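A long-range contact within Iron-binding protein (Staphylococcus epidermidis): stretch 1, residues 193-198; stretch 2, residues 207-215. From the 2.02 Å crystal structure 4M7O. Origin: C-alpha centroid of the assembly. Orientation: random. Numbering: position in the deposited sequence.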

# COMPACT_ATOMS: atom_id res chain seq x y z
N ASN A 193 13.58 -12.49 -1.50
CA ASN A 193 13.99 -11.09 -1.55
C ASN A 193 15.51 -11.05 -1.58
O ASN A 193 16.16 -11.59 -0.67
CB ASN A 193 13.43 -10.38 -0.31
CG ASN A 193 13.71 -8.88 -0.31
OD1 ASN A 193 14.69 -8.40 -0.90
ND2 ASN A 193 12.86 -8.13 0.40
N SER A 194 16.09 -10.42 -2.60
CA SER A 194 17.56 -10.33 -2.70
C SER A 194 18.18 -9.75 -1.43
O SER A 194 19.33 -10.04 -1.11
CB SER A 194 17.98 -9.43 -3.87
OG SER A 194 17.79 -10.07 -5.11
N PHE A 195 17.42 -8.94 -0.72
CA PHE A 195 17.89 -8.30 0.50
C PHE A 195 17.06 -8.66 1.72
O PHE A 195 16.62 -7.79 2.47
CB PHE A 195 17.97 -6.78 0.30
CG PHE A 195 19.14 -6.36 -0.55
CD1 PHE A 195 20.37 -6.12 0.02
CD2 PHE A 195 19.01 -6.26 -1.93
CE1 PHE A 195 21.46 -5.74 -0.76
CE2 PHE A 195 20.09 -5.89 -2.72
CZ PHE A 195 21.31 -5.63 -2.13
N ASP A 196 16.86 -9.96 1.93
CA ASP A 196 16.12 -10.44 3.08
C ASP A 196 16.94 -10.29 4.36
O ASP A 196 16.42 -10.47 5.46
CB ASP A 196 15.65 -11.89 2.90
CG ASP A 196 16.80 -12.87 2.65
OD1 ASP A 196 17.98 -12.50 2.84
OD2 ASP A 196 16.52 -14.03 2.27
N ASP A 197 18.22 -9.95 4.19
CA ASP A 197 19.13 -9.73 5.32
C ASP A 197 19.01 -8.33 5.95
O ASP A 197 19.60 -8.08 7.00
CB ASP A 197 20.58 -10.02 4.93
CG ASP A 197 21.09 -9.13 3.80
OD1 ASP A 197 20.30 -8.77 2.91
OD2 ASP A 197 22.30 -8.80 3.80
N VAL A 198 18.27 -7.43 5.31
CA VAL A 198 18.06 -6.09 5.88
C VAL A 198 16.60 -5.89 6.28
O VAL A 198 15.72 -6.65 5.86
CB VAL A 198 18.50 -4.97 4.91
CG1 VAL A 198 19.90 -5.24 4.39
CG2 VAL A 198 17.52 -4.84 3.75
N GLU A 207 27.39 -1.72 -6.17
CA GLU A 207 28.28 -2.88 -6.06
C GLU A 207 27.55 -4.00 -5.35
O GLU A 207 27.62 -5.16 -5.76
CB GLU A 207 29.56 -2.54 -5.28
CG GLU A 207 30.59 -1.72 -6.04
N SER A 208 26.83 -3.63 -4.30
CA SER A 208 26.08 -4.56 -3.47
C SER A 208 24.98 -5.30 -4.24
O SER A 208 24.82 -6.51 -4.10
CB SER A 208 25.49 -3.81 -2.28
OG SER A 208 25.15 -4.68 -1.22
N ILE A 209 24.21 -4.56 -5.03
CA ILE A 209 23.17 -5.16 -5.87
C ILE A 209 23.79 -6.12 -6.89
O ILE A 209 23.29 -7.23 -7.09
CB ILE A 209 22.35 -4.08 -6.61
CG1 ILE A 209 21.74 -3.09 -5.60
CG2 ILE A 209 21.23 -4.71 -7.42
CD1 ILE A 209 21.26 -1.79 -6.24
N ILE A 210 24.87 -5.69 -7.55
CA ILE A 210 25.53 -6.53 -8.56
C ILE A 210 25.98 -7.84 -7.95
O ILE A 210 25.80 -8.90 -8.54
CB ILE A 210 26.73 -5.80 -9.21
CG1 ILE A 210 26.23 -4.72 -10.17
CG2 ILE A 210 27.66 -6.77 -9.93
CD1 ILE A 210 27.27 -3.67 -10.51
N LYS A 211 26.55 -7.78 -6.75
CA LYS A 211 27.03 -8.98 -6.07
C LYS A 211 25.88 -9.93 -5.71
O LYS A 211 26.04 -11.15 -5.82
CB LYS A 211 27.83 -8.61 -4.83
CG LYS A 211 28.63 -9.74 -4.23
CD LYS A 211 29.38 -9.25 -3.01
CE LYS A 211 30.49 -10.19 -2.63
NZ LYS A 211 31.60 -9.45 -1.97
N ARG A 212 24.74 -9.38 -5.29
CA ARG A 212 23.57 -10.20 -4.95
C ARG A 212 22.99 -10.88 -6.18
O ARG A 212 22.30 -11.90 -6.07
CB ARG A 212 22.47 -9.35 -4.29
CG ARG A 212 22.84 -8.79 -2.94
CD ARG A 212 23.08 -9.88 -1.91
NE ARG A 212 23.60 -9.32 -0.67
CZ ARG A 212 22.87 -9.06 0.41
NH1 ARG A 212 23.45 -8.54 1.49
NH2 ARG A 212 21.57 -9.31 0.41
N ASN A 213 23.27 -10.29 -7.34
CA ASN A 213 22.86 -10.86 -8.62
C ASN A 213 21.40 -11.33 -8.70
O ASN A 213 21.14 -12.51 -8.93
CB ASN A 213 23.81 -12.01 -9.00
CG ASN A 213 23.70 -12.41 -10.44
OD1 ASN A 213 22.99 -11.78 -11.21
ND2 ASN A 213 24.40 -13.48 -10.81
N PRO A 214 20.44 -10.40 -8.54
CA PRO A 214 19.01 -10.77 -8.60
C PRO A 214 18.59 -11.27 -9.98
O PRO A 214 19.25 -10.94 -10.98
CB PRO A 214 18.29 -9.44 -8.28
CG PRO A 214 19.30 -8.37 -8.56
CD PRO A 214 20.64 -8.96 -8.27
N ASP A 215 17.55 -12.08 -10.02
CA ASP A 215 17.05 -12.62 -11.28
C ASP A 215 16.00 -11.68 -11.87
O ASP A 215 15.69 -11.74 -13.05
CB ASP A 215 16.44 -14.00 -11.03
CG ASP A 215 17.41 -14.94 -10.32
OD1 ASP A 215 18.53 -15.16 -10.84
OD2 ASP A 215 17.05 -15.46 -9.24

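The contact joins an irregular segment, residues 193-198, to the last turns of a helix that runs through Arg 212 and to the loop that follows it. It is compact, burying 321 Å² over both sides, and its polar part centres on one side chain, that of Arg 212.

Asn 193 does not reach the second stretch but helps to shape the first: its OD1 accepts a hydrogen bond from the backbone N of Phe 195 (2.8 Å), tying its side chain to the start of the turn. The closest CA atoms are those of Ser 194 and Pro 214, 6.1 Å apart. The CA-to-CB bond of Ser 194 points toward the second stretch, and Ser 194 OG lies 3.3 Å from CB of Pro 214, a packing contact with the ring. The backbone O of Ser 194 accepts a hydrogen bond from Arg 212 NH2 (2.8 Å).

The CA-to-CB bond of Phe 195 points sideways, yet its ring reaches the helix. Phe 195 CZ packs 4.3 Å from CG1 of Ile 209, an apolar pairing, while Ser 208 OG sits near the ring plane, 3.9 Å from Phe 195 CE1. The guanidinium of Arg 212 lies flat on the same ring, with centres 4.4 Å apart and planes at 26°, so the delocalised cation rests against the aromatic π system while its N-H groups remain free to bond in their own plane.

Phe 195 also opens a type I turn ending at Val 198, closed by a weak hydrogen bond from Val 198 N to Phe 195 O (3.3 Å). Within this turn the CA-to-CB bond of Asp 197 points toward the second stretch, and its carboxylate meets the arginine in a two-pronged salt bridge: NH1 of Arg 212 donates to OD2 of Asp 197 at 2.6 Å, and NH2 of Arg 212 to OD1 of Asp 197 at 2.9 Å. Arg 212 NH2 thus serves both the Ser 194 carbonyl and the Asp 197 carboxylate.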